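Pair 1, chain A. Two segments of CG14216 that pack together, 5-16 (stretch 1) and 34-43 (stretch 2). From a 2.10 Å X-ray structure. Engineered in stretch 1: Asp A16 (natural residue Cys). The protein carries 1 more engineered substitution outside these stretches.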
# COMPACT_ATOMS: atom_id res chain seq x y z
N THR A 5 5.92 -5.07 -18.81
CA THR A 5 4.69 -4.37 -19.17
C THR A 5 3.46 -5.15 -18.74
O THR A 5 3.35 -6.34 -18.99
CB THR A 5 4.63 -4.16 -20.70
OG1 THR A 5 5.43 -3.02 -21.06
CG2 THR A 5 3.21 -3.94 -21.17
N ASP A 6 2.53 -4.45 -18.09
CA ASP A 6 1.24 -5.02 -17.71
C ASP A 6 0.29 -4.99 -18.91
O ASP A 6 -0.10 -3.92 -19.35
CB ASP A 6 0.65 -4.22 -16.55
CG ASP A 6 -0.75 -4.66 -16.18
OD1 ASP A 6 -1.20 -5.70 -16.68
OD2 ASP A 6 -1.41 -3.95 -15.39
N PRO A 7 -0.08 -6.17 -19.43
CA PRO A 7 -0.93 -6.23 -20.63
C PRO A 7 -2.35 -5.74 -20.39
O PRO A 7 -3.05 -5.40 -21.33
CB PRO A 7 -0.92 -7.73 -20.98
CG PRO A 7 -0.67 -8.43 -19.68
CD PRO A 7 0.20 -7.50 -18.87
N SER A 8 -2.78 -5.72 -19.13
CA SER A 8 -4.12 -5.27 -18.78
C SER A 8 -4.14 -3.78 -18.44
O SER A 8 -5.20 -3.19 -18.26
CB SER A 8 -4.65 -6.06 -17.59
OG SER A 8 -5.12 -7.33 -18.00
N LYS A 9 -2.95 -3.19 -18.35
CA LYS A 9 -2.81 -1.79 -17.97
C LYS A 9 -3.67 -1.42 -16.76
O LYS A 9 -4.23 -0.33 -16.70
CB LYS A 9 -3.11 -0.88 -19.15
CG LYS A 9 -2.03 -0.91 -20.24
CD LYS A 9 -0.62 -0.95 -19.64
CE LYS A 9 -0.44 0.10 -18.53
NZ LYS A 9 0.23 -0.43 -17.28
N LEU A 10 -3.74 -2.34 -15.79
CA LEU A 10 -4.43 -2.07 -14.54
C LEU A 10 -3.88 -0.83 -13.85
O LEU A 10 -2.67 -0.61 -13.84
CB LEU A 10 -4.27 -3.26 -13.58
CG LEU A 10 -4.87 -4.59 -14.02
CD1 LEU A 10 -4.35 -5.70 -13.15
CD2 LEU A 10 -6.39 -4.53 -13.98
N ALA A 11 -4.77 -0.03 -13.29
CA ALA A 11 -4.39 1.04 -12.38
C ALA A 11 -4.54 0.50 -10.96
O ALA A 11 -5.65 0.20 -10.52
CB ALA A 11 -5.25 2.27 -12.59
N VAL A 12 -3.42 0.38 -10.26
CA VAL A 12 -3.40 -0.27 -8.96
C VAL A 12 -3.04 0.72 -7.86
O VAL A 12 -2.23 1.62 -8.06
CB VAL A 12 -2.35 -1.41 -8.94
CG1 VAL A 12 -2.28 -2.07 -7.57
CG2 VAL A 12 -2.66 -2.44 -10.02
N ALA A 13 -3.66 0.56 -6.69
CA ALA A 13 -3.23 1.28 -5.50
C ALA A 13 -2.96 0.27 -4.40
O ALA A 13 -3.61 -0.77 -4.34
CB ALA A 13 -4.28 2.28 -5.06
N VAL A 14 -1.98 0.56 -3.55
CA VAL A 14 -1.71 -0.22 -2.36
C VAL A 14 -1.82 0.72 -1.17
O VAL A 14 -1.30 1.83 -1.19
CB VAL A 14 -0.32 -0.86 -2.39
CG1 VAL A 14 -0.12 -1.76 -1.19
CG2 VAL A 14 -0.14 -1.65 -3.69
N VAL A 15 -2.51 0.26 -0.12
CA VAL A 15 -2.91 1.14 0.97
C VAL A 15 -2.61 0.50 2.32
O VAL A 15 -2.91 -0.68 2.55
CB VAL A 15 -4.41 1.46 0.86
CG1 VAL A 15 -4.81 2.50 1.89
CG2 VAL A 15 -4.76 1.94 -0.55
N ASP A 16 -1.99 1.27 3.21
CA ASP A 16 -1.73 0.84 4.57
C ASP A 16 -2.21 1.94 5.51
O ASP A 16 -3.16 2.66 5.18
CB ASP A 16 -0.23 0.55 4.78
CG ASP A 16 0.64 1.74 4.46
OD1 ASP A 16 0.09 2.86 4.35
OD2 ASP A 16 1.87 1.58 4.30
N GLY A 34 6.66 -3.33 -13.48
CA GLY A 34 6.04 -2.70 -14.62
C GLY A 34 4.59 -2.26 -14.45
O GLY A 34 3.93 -1.88 -15.42
N PHE A 35 4.09 -2.30 -13.22
CA PHE A 35 2.70 -1.92 -12.97
C PHE A 35 2.52 -0.42 -12.73
O PHE A 35 3.41 0.25 -12.22
CB PHE A 35 2.14 -2.72 -11.79
CG PHE A 35 1.97 -4.17 -12.08
CD1 PHE A 35 0.87 -4.62 -12.80
CD2 PHE A 35 2.92 -5.10 -11.67
CE1 PHE A 35 0.72 -5.96 -13.09
CE2 PHE A 35 2.77 -6.44 -11.96
CZ PHE A 35 1.67 -6.87 -12.67
N ASN A 36 1.35 0.08 -13.12
CA ASN A 36 0.92 1.43 -12.78
C ASN A 36 0.39 1.43 -11.36
O ASN A 36 -0.75 1.04 -11.13
CB ASN A 36 -0.17 1.87 -13.76
CG ASN A 36 -0.77 3.23 -13.41
OD1 ASN A 36 -0.31 3.92 -12.51
ND2 ASN A 36 -1.81 3.61 -14.15
N VAL A 37 1.20 1.87 -10.40
CA VAL A 37 0.83 1.75 -9.00
C VAL A 37 0.98 3.08 -8.25
O VAL A 37 1.91 3.85 -8.49
CB VAL A 37 1.67 0.64 -8.30
CG1 VAL A 37 3.17 0.91 -8.48
CG2 VAL A 37 1.31 0.52 -6.83
N ARG A 38 0.03 3.33 -7.35
CA ARG A 38 0.10 4.46 -6.42
C ARG A 38 -0.13 3.93 -5.02
O ARG A 38 -0.69 2.85 -4.86
CB ARG A 38 -0.96 5.52 -6.77
CG ARG A 38 -0.76 6.18 -8.12
CD ARG A 38 -1.74 7.32 -8.34
NE ARG A 38 -1.42 8.11 -9.52
CZ ARG A 38 -1.77 7.78 -10.76
NH1 ARG A 38 -2.46 6.66 -11.00
NH2 ARG A 38 -1.43 8.56 -11.78
N SER A 39 0.31 4.66 -4.00
CA SER A 39 0.19 4.18 -2.63
C SER A 39 -0.38 5.25 -1.70
O SER A 39 -0.20 6.44 -1.93
CB SER A 39 1.55 3.72 -2.10
OG SER A 39 2.50 4.76 -2.16
N TYR A 40 -1.04 4.80 -0.64
CA TYR A 40 -1.67 5.69 0.32
C TYR A 40 -1.72 5.06 1.71
O TYR A 40 -1.50 3.86 1.87
CB TYR A 40 -3.10 6.02 -0.13
CG TYR A 40 -3.18 6.55 -1.54
CD1 TYR A 40 -3.04 7.90 -1.80
CD2 TYR A 40 -3.40 5.69 -2.61
CE1 TYR A 40 -3.10 8.39 -3.09
CE2 TYR A 40 -3.47 6.17 -3.90
CZ TYR A 40 -3.32 7.52 -4.14
OH TYR A 40 -3.39 8.00 -5.42
N GLY A 41 -2.00 5.89 2.72
CA GLY A 41 -2.27 5.42 4.06
C GLY A 41 -3.68 5.86 4.42
O GLY A 41 -4.24 6.71 3.75
N THR A 42 -4.26 5.28 5.47
CA THR A 42 -5.63 5.59 5.85
C THR A 42 -5.72 6.28 7.22
O THR A 42 -6.77 6.79 7.60
CB THR A 42 -6.51 4.33 5.89
OG1 THR A 42 -5.89 3.33 6.70
CG2 THR A 42 -6.72 3.79 4.49
N GLY A 43 -4.61 6.29 7.96
CA GLY A 43 -4.58 6.93 9.26
C GLY A 43 -4.86 8.42 9.19
O GLY A 43 -4.83 9.02 8.12
O HOH W 1 -0.44 -1.66 -14.55
O HOH W 2 -3.76 2.08 -16.13
O HOH W 3 -2.19 3.54 -10.22

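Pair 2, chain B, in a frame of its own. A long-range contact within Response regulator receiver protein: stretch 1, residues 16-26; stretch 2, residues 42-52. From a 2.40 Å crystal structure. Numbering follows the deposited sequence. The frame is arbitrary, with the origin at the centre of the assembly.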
# COMPACT_ATOMS: atom_id res chain seq x y z
N ASP B 16 -8.13 -2.60 5.67
CA ASP B 16 -8.94 -2.22 4.52
C ASP B 16 -10.35 -1.91 4.95
O ASP B 16 -11.26 -1.99 4.16
CB ASP B 16 -8.96 -3.33 3.47
N LEU B 17 -10.52 -1.53 6.22
CA LEU B 17 -11.88 -1.28 6.69
C LEU B 17 -12.46 -0.02 6.06
O LEU B 17 -13.65 -0.00 5.72
CB LEU B 17 -11.90 -1.23 8.21
CG LEU B 17 -12.00 -2.64 8.81
CD1 LEU B 17 -11.67 -2.67 10.30
CD2 LEU B 17 -13.38 -3.27 8.54
N ILE B 18 -11.67 1.03 5.85
CA ILE B 18 -12.26 2.33 5.54
C ILE B 18 -12.60 2.42 4.05
O ILE B 18 -11.79 2.07 3.18
CB ILE B 18 -11.35 3.50 5.98
CG1 ILE B 18 -10.01 3.51 5.26
CG2 ILE B 18 -11.16 3.50 7.48
CD1 ILE B 18 -9.69 4.86 4.65
N HIS B 19 -13.81 2.89 3.77
CA HIS B 19 -14.24 3.17 2.41
C HIS B 19 -13.78 4.56 2.00
O HIS B 19 -13.62 5.46 2.83
CB HIS B 19 -15.76 3.07 2.27
CG HIS B 19 -16.33 1.72 2.62
ND1 HIS B 19 -17.41 1.18 1.95
CD2 HIS B 19 -15.98 0.83 3.57
CE1 HIS B 19 -17.69 -0.00 2.48
NE2 HIS B 19 -16.84 -0.24 3.46
N ILE B 20 -13.59 4.72 0.70
CA ILE B 20 -13.07 5.94 0.10
C ILE B 20 -14.15 6.51 -0.82
O ILE B 20 -14.72 5.78 -1.63
CB ILE B 20 -11.77 5.64 -0.65
CG1 ILE B 20 -10.72 5.14 0.34
CG2 ILE B 20 -11.28 6.86 -1.42
CD1 ILE B 20 -9.46 4.62 -0.31
N LEU B 21 -14.45 7.80 -0.67
CA LEU B 21 -15.43 8.49 -1.51
C LEU B 21 -14.71 9.49 -2.40
O LEU B 21 -14.06 10.42 -1.90
CB LEU B 21 -16.49 9.20 -0.67
CG LEU B 21 -17.56 9.97 -1.49
CD1 LEU B 21 -18.43 9.03 -2.35
CD2 LEU B 21 -18.44 10.83 -0.60
N LEU B 22 -14.80 9.29 -3.70
CA LEU B 22 -14.13 10.13 -4.67
C LEU B 22 -15.21 10.97 -5.34
O LEU B 22 -16.10 10.43 -6.00
CB LEU B 22 -13.36 9.32 -5.71
CG LEU B 22 -12.86 10.08 -6.93
CD1 LEU B 22 -11.87 11.13 -6.56
CD2 LEU B 22 -12.22 9.12 -7.88
N VAL B 23 -15.14 12.27 -5.12
CA VAL B 23 -16.08 13.23 -5.67
C VAL B 23 -15.33 13.92 -6.80
O VAL B 23 -14.61 14.89 -6.59
CB VAL B 23 -16.58 14.21 -4.61
CG1 VAL B 23 -17.77 14.97 -5.13
CG2 VAL B 23 -16.99 13.46 -3.35
N GLU B 24 -15.49 13.40 -8.01
CA GLU B 24 -14.79 13.93 -9.17
C GLU B 24 -15.70 13.82 -10.38
O GLU B 24 -16.35 12.79 -10.58
CB GLU B 24 -13.47 13.18 -9.40
CG GLU B 24 -12.88 13.39 -10.78
CD GLU B 24 -12.26 14.75 -10.96
OE1 GLU B 24 -11.21 15.00 -10.34
OE2 GLU B 24 -12.82 15.56 -11.72
N ASP B 25 -15.75 14.88 -11.17
CA ASP B 25 -16.61 14.88 -12.34
C ASP B 25 -15.94 14.32 -13.59
O ASP B 25 -16.64 13.84 -14.48
CB ASP B 25 -17.12 16.30 -12.63
CG ASP B 25 -16.39 16.96 -13.78
OD1 ASP B 25 -15.23 17.38 -13.58
OD2 ASP B 25 -16.98 17.03 -14.89
N SER B 26 -14.62 14.36 -13.68
CA SER B 26 -13.94 13.93 -14.91
C SER B 26 -13.98 12.42 -15.03
O SER B 26 -13.40 11.73 -14.18
CB SER B 26 -12.50 14.42 -14.93
OG SER B 26 -11.87 14.05 -16.15
N LEU B 42 -5.67 -2.50 -4.14
CA LEU B 42 -6.21 -1.84 -2.97
C LEU B 42 -7.53 -2.49 -2.63
O LEU B 42 -8.41 -2.60 -3.49
CB LEU B 42 -6.41 -0.34 -3.20
CG LEU B 42 -5.27 0.53 -2.69
CD1 LEU B 42 -5.40 1.90 -3.32
CD2 LEU B 42 -5.31 0.62 -1.18
N LEU B 43 -7.68 -2.93 -1.40
CA LEU B 43 -8.94 -3.52 -0.99
C LEU B 43 -9.98 -2.50 -0.58
O LEU B 43 -11.14 -2.87 -0.43
CB LEU B 43 -8.71 -4.50 0.15
CG LEU B 43 -8.23 -5.88 -0.31
CD1 LEU B 43 -8.26 -6.88 0.82
CD2 LEU B 43 -9.10 -6.34 -1.47
N ASN B 44 -9.60 -1.24 -0.40
CA ASN B 44 -10.51 -0.26 0.18
C ASN B 44 -11.64 0.02 -0.81
O ASN B 44 -11.36 0.46 -1.93
CB ASN B 44 -9.77 1.04 0.50
CG ASN B 44 -8.71 0.86 1.55
OD1 ASN B 44 -7.55 0.61 1.25
ND2 ASN B 44 -9.11 0.97 2.81
N PRO B 45 -12.90 -0.25 -0.46
CA PRO B 45 -14.01 0.09 -1.37
C PRO B 45 -13.92 1.52 -1.85
O PRO B 45 -13.84 2.45 -1.04
CB PRO B 45 -15.26 -0.13 -0.51
CG PRO B 45 -14.84 -1.06 0.56
CD PRO B 45 -13.37 -0.84 0.80
N LEU B 46 -13.89 1.72 -3.16
CA LEU B 46 -13.87 3.04 -3.76
C LEU B 46 -15.27 3.39 -4.25
O LEU B 46 -15.83 2.69 -5.09
CB LEU B 46 -12.87 3.08 -4.91
CG LEU B 46 -12.93 4.37 -5.74
CD1 LEU B 46 -12.63 5.66 -4.90
CD2 LEU B 46 -11.94 4.20 -6.86
N HIS B 47 -15.83 4.48 -3.72
CA HIS B 47 -17.13 4.98 -4.15
C HIS B 47 -16.96 6.31 -4.88
O HIS B 47 -16.06 7.09 -4.58
CB HIS B 47 -18.05 5.18 -2.96
CG HIS B 47 -18.27 3.95 -2.15
ND1 HIS B 47 -19.42 3.19 -2.25
CD2 HIS B 47 -17.51 3.35 -1.21
CE1 HIS B 47 -19.35 2.18 -1.40
NE2 HIS B 47 -18.20 2.25 -0.77
N VAL B 48 -17.85 6.57 -5.84
CA VAL B 48 -17.69 7.72 -6.73
C VAL B 48 -19.00 8.49 -6.78
O VAL B 48 -20.07 7.89 -6.92
CB VAL B 48 -17.27 7.28 -8.14
CG1 VAL B 48 -17.15 8.47 -9.06
CG2 VAL B 48 -15.93 6.50 -8.08
N ALA B 49 -18.90 9.81 -6.64
CA ALA B 49 -20.00 10.73 -6.91
C ALA B 49 -19.52 11.73 -7.94
O ALA B 49 -18.40 12.25 -7.83
CB ALA B 49 -20.46 11.44 -5.63
N GLY B 50 -20.34 11.98 -8.96
CA GLY B 50 -19.96 12.82 -10.08
C GLY B 50 -20.34 14.28 -9.96
O GLY B 50 -20.04 15.06 -10.87
N ASP B 51 -21.01 14.67 -8.88
CA ASP B 51 -21.34 16.07 -8.64
C ASP B 51 -21.63 16.25 -7.16
O ASP B 51 -21.77 15.28 -6.41
CB ASP B 51 -22.53 16.53 -9.51
CG ASP B 51 -23.78 15.71 -9.29
OD1 ASP B 51 -24.35 15.76 -8.18
OD2 ASP B 51 -24.21 15.02 -10.23
N GLY B 52 -21.74 17.52 -6.75
CA GLY B 52 -21.88 17.83 -5.34
C GLY B 52 -23.17 17.31 -4.74
O GLY B 52 -23.18 16.83 -3.60

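Pair 1 and pair 2 share one arrangement: two neighbouring parallel strands, each preceded by a loop. In both, the strand axes approach to 4.6 Å and their directions differ by 25°. Fourteen central residues superpose with an RMSD of 0.8 Å. The fit is tightest at Val A14 and Leu B22, whose CA atoms fall 0.2 Å apart.

The backbone ladder is the common element. In pair 1, Val A12 N donates to Asn A36 O (2.9 Å), and Arg A38 N donates back to Val A12 O (2.9 Å). Val A14 N then reaches Arg A38 O (2.9 Å), and Tyr A40 N reaches Val A14 O (3.0 Å). Pair 2 repeats this pattern at matched positions. Ile B20 N donates to Pro B45 O (2.9 Å), His B47 N to Ile B20 O (2.7 Å), Leu B22 N to His B47 O (2.7 Å) and Ala B49 N to Leu B22 O (2.9 Å). Proline has no amide hydrogen, but its carbonyl still serves the ladder at the position of Asn A36.

The last shared rung joins Asp A16 N to Tyr A40 O (3.0 Å) and Glu B24 N to Ala B49 O (3.1 Å). Asp A16 is an engineered residue. Pair 1 continues with a weak bond from Thr A42 N to Asp A16 O (2.9 Å).

On the face carrying Val A12 and Val A14, Val A37 packs against both: its CG2 lies 4.5 Å from Val A12 CG1 and 4.1 Å from Val A14 CG2. Pair 2 fills the matched sites with larger side chains. Leu B46 CD1 lies 3.9 Å from Ile B20 CG2 and 3.8 Å from Leu B22 CB. Ser A39 matches Val B48, whose CG2 is 4.5 Å from Leu B22 CB.

The other face divides its bulk differently. In pair 1, small Ala A13 sits beside the large Tyr A40. Ala A13 CB lies 4.1 Å from Tyr A40 CE2, at the ring edge. In pair 2, Leu B21 and Ala B49 occupy these positions, so the larger residue is on the first strand. Leu B21 CD1 reaches His B47 CB at 3.9 Å. Val A15 and Val B23 match closely, but at the Tyr A40 position Val B23 CG1 faces a methyl, Ala B49 CB, at 4.5 Å.

The entrances to the strands also differ. In pair 1, water 1 bridges the stretches. Water 1 donates to Asp A6 OD2 (2.6 Å) and Leu A10 O (2.6 Å), and accepts from Lys A9 NZ (3.1 Å) and Asn A36 N (2.9 Å). In pair 2, side chains make direct links. Asn B44 ND2 donates to Ile B18 O (2.9 Å). Pro B45 CG sits over the His B19 ring, 3.5 Å from its centroid. At the ring edge, His B19 ND1 and His B47 NE2 share a 3.0 Å hydrogen bond. The matched Ala A11 and Arg A38 form no such link.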